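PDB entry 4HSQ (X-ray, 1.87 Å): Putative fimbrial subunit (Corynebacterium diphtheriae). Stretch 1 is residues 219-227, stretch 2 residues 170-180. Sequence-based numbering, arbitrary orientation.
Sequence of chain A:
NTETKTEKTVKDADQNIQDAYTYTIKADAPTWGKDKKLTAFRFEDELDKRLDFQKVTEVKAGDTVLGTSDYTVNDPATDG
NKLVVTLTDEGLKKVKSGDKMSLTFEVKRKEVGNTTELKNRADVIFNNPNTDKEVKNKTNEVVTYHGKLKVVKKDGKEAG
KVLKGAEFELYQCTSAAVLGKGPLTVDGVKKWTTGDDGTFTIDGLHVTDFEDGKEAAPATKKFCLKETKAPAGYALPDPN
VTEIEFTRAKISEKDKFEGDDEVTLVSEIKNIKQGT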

# COMPACT_ATOMS: atom_id res chain seq x y z
N ALA A 219 5.03 -10.34 15.80
CA ALA A 219 5.76 -9.14 16.24
C ALA A 219 4.80 -8.17 16.93
O ALA A 219 3.58 -8.29 16.77
CB ALA A 219 6.43 -8.47 15.04
N THR A 220 5.34 -7.21 17.71
CA THR A 220 4.51 -6.26 18.46
C THR A 220 4.38 -4.91 17.70
O THR A 220 4.47 -3.84 18.31
CB THR A 220 5.05 -6.11 19.90
OG1 THR A 220 6.45 -5.82 19.85
CG2 THR A 220 4.83 -7.36 20.75
N LYS A 221 4.13 -4.96 16.39
CA LYS A 221 3.94 -3.79 15.52
C LYS A 221 2.52 -3.21 15.69
O LYS A 221 1.54 -3.92 15.48
CB LYS A 221 4.20 -4.20 14.07
CG LYS A 221 4.03 -3.09 13.05
CD LYS A 221 5.24 -3.01 12.13
CE LYS A 221 5.00 -3.60 10.77
NZ LYS A 221 6.16 -3.39 9.85
N LYS A 222 2.41 -1.93 16.10
CA LYS A 222 1.12 -1.26 16.28
C LYS A 222 1.20 0.19 15.80
O LYS A 222 2.27 0.67 15.45
CB LYS A 222 0.71 -1.24 17.76
CG LYS A 222 0.30 -2.59 18.32
CD LYS A 222 0.39 -2.58 19.82
CE LYS A 222 -0.40 -3.73 20.35
NZ LYS A 222 -1.76 -3.29 20.76
N PHE A 223 0.05 0.86 15.80
CA PHE A 223 -0.02 2.30 15.60
C PHE A 223 -0.41 2.89 16.94
O PHE A 223 -1.05 2.21 17.74
CB PHE A 223 -1.03 2.70 14.50
CG PHE A 223 -0.51 2.46 13.11
CD1 PHE A 223 0.43 3.31 12.54
CD2 PHE A 223 -1.01 1.41 12.34
CE1 PHE A 223 0.90 3.09 11.24
CE2 PHE A 223 -0.55 1.20 11.05
CZ PHE A 223 0.41 2.02 10.52
N CYS A 224 -0.05 4.15 17.18
CA CYS A 224 -0.38 4.84 18.41
C CYS A 224 -0.91 6.22 18.04
O CYS A 224 -0.32 6.89 17.20
CB CYS A 224 0.86 4.95 19.31
SG CYS A 224 1.15 3.49 20.34
N LEU A 225 -1.98 6.65 18.68
CA LEU A 225 -2.53 8.01 18.54
C LEU A 225 -2.11 8.79 19.73
O LEU A 225 -2.33 8.34 20.84
CB LEU A 225 -4.08 7.97 18.48
CG LEU A 225 -4.64 7.38 17.19
CD1 LEU A 225 -6.04 6.83 17.42
CD2 LEU A 225 -4.66 8.42 16.10
N LYS A 226 -1.49 9.95 19.52
CA LYS A 226 -1.06 10.84 20.59
C LYS A 226 -1.95 12.05 20.57
O LYS A 226 -1.95 12.77 19.60
CB LYS A 226 0.41 11.25 20.36
CG LYS A 226 0.97 12.08 21.49
CD LYS A 226 2.36 12.58 21.16
CE LYS A 226 2.99 13.26 22.35
NZ LYS A 226 4.38 13.71 22.05
N GLU A 227 -2.72 12.26 21.63
CA GLU A 227 -3.57 13.46 21.69
C GLU A 227 -2.72 14.61 22.12
O GLU A 227 -2.16 14.58 23.21
CB GLU A 227 -4.73 13.23 22.64
CG GLU A 227 -5.78 14.32 22.54
CD GLU A 227 -6.93 14.11 23.50
OE1 GLU A 227 -7.18 12.96 23.91
OE2 GLU A 227 -7.59 15.12 23.84
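Stretch 2 (170-180) LYQCTSAAVLG

A disulfide that staples two adjacent antiparallel strands is uncommon, and here it runs diagonally: Cys224 SG lies 2.0 Å from Cys173 SG, with a chi3 of 79°, although the backbone partner of Cys224 is Tyr171 and that of Cys173 is Lys222. Both side chains leave the same face of the sheet, which lets the sulfurs meet; chi1 is m at Cys224 and p at Cys173.

The covalent link is added to an otherwise regular ladder. Residues 170-173 are extended and run against strand 222-227, the N-to-C directions making an angle of 142° and the axes approaching to 4.4 Å. Two hydrogen-bonded pairs set the register. Tyr171 N donates to Cys224 O at 2.9 Å and Cys224 N returns a bond to Tyr171 O at 2.8 Å; two residues on, Cys173 N to Lys222 O and Lys222 N to Cys173 O each measure 3.0 Å. Between them lies the non-hydrogen-bonded pair Gln172 and Phe223, with CA atoms 4.6 Å apart, and Leu170 similarly faces Leu225 at a CA-CA distance of 4.8 Å.

Alternation in the strands sorts the side chains. Leu170 CD1 packs 4.1 Å from both Leu225 CD2 and Phe223 CB, whereas on the disulfide's face Lys226 CD approaches Tyr171 CE2 at 3.8 Å.

At Thr174 the chain turns a corner, its CA still 3.3 Å from Thr220 O in a CA-H...O contact. A type I turn from Ser175 to Val178, closed by Val178 N to Ser175 O at 3.1 Å, then reverses the chain. This return brings Leu179 CD2 to 3.7 Å from Cys224 CB, while Ser175 O lies 3.6 Å from Cys224 SG, so the turn and the residue after it help enclose the buried disulfide.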

# COMPACT_ATOMS: atom_id res chain seq x y z
N LEU A 170 -0.00 10.68 14.81
CA LEU A 170 0.05 9.24 14.63
C LEU A 170 1.48 8.78 14.63
O LEU A 170 2.35 9.39 13.98
CB LEU A 170 -0.59 8.89 13.28
CG LEU A 170 -0.65 7.39 12.96
CD1 LEU A 170 -1.72 6.71 13.80
CD2 LEU A 170 -0.93 7.20 11.49
N TYR A 171 1.71 7.66 15.30
CA TYR A 171 3.04 7.07 15.38
C TYR A 171 2.99 5.59 15.16
O TYR A 171 1.97 4.97 15.42
CB TYR A 171 3.59 7.28 16.83
CG TYR A 171 3.94 8.70 17.17
CD1 TYR A 171 5.27 9.14 17.16
CD2 TYR A 171 2.97 9.60 17.61
CE1 TYR A 171 5.61 10.45 17.49
CE2 TYR A 171 3.29 10.93 17.90
CZ TYR A 171 4.61 11.34 17.86
OH TYR A 171 4.94 12.64 18.20
N GLN A 172 4.12 5.01 14.75
CA GLN A 172 4.34 3.58 14.81
C GLN A 172 4.74 3.35 16.26
O GLN A 172 5.38 4.23 16.85
CB GLN A 172 5.45 3.13 13.85
CG GLN A 172 5.10 3.27 12.37
CD GLN A 172 6.28 3.04 11.44
OE1 GLN A 172 7.38 2.65 11.84
NE2 GLN A 172 6.06 3.29 10.18
N CYS A 173 4.38 2.23 16.88
CA CYS A 173 4.80 2.01 18.26
C CYS A 173 4.88 0.53 18.56
O CYS A 173 4.22 -0.25 17.88
CB CYS A 173 3.86 2.71 19.25
SG CYS A 173 2.14 2.10 19.21
N THR A 174 5.61 0.14 19.60
CA THR A 174 5.54 -1.27 20.01
C THR A 174 4.45 -1.35 21.08
O THR A 174 3.79 -2.37 21.20
CB THR A 174 6.88 -1.88 20.43
OG1 THR A 174 7.55 -0.99 21.31
CG2 THR A 174 7.77 -2.21 19.23
N SER A 175 4.22 -0.23 21.81
CA SER A 175 3.17 -0.10 22.84
C SER A 175 2.86 1.38 23.05
O SER A 175 3.65 2.24 22.63
CB SER A 175 3.59 -0.75 24.15
OG SER A 175 4.36 0.12 24.97
N ALA A 176 1.77 1.69 23.75
CA ALA A 176 1.41 3.07 24.07
C ALA A 176 2.47 3.74 24.97
O ALA A 176 2.50 4.96 25.05
CB ALA A 176 0.05 3.11 24.75
N ALA A 177 3.34 2.94 25.65
CA ALA A 177 4.38 3.49 26.55
C ALA A 177 5.72 3.73 25.83
O ALA A 177 6.62 4.32 26.42
CB ALA A 177 4.61 2.53 27.72
N VAL A 178 5.89 3.16 24.59
CA VAL A 178 7.15 3.24 23.83
C VAL A 178 6.83 3.59 22.36
O VAL A 178 6.58 2.71 21.53
CB VAL A 178 8.05 1.97 23.95
CG1 VAL A 178 9.45 2.26 23.41
CG2 VAL A 178 8.16 1.48 25.41
N LEU A 179 6.83 4.88 22.07
CA LEU A 179 6.57 5.37 20.71
C LEU A 179 7.75 5.10 19.80
O LEU A 179 8.91 5.17 20.24
CB LEU A 179 6.27 6.89 20.73
CG LEU A 179 4.99 7.33 21.42
CD1 LEU A 179 4.81 8.84 21.33
CD2 LEU A 179 3.76 6.62 20.83
N GLY A 180 7.42 4.78 18.56
CA GLY A 180 8.38 4.53 17.49
C GLY A 180 8.38 5.71 16.55
O GLY A 180 8.27 6.85 16.98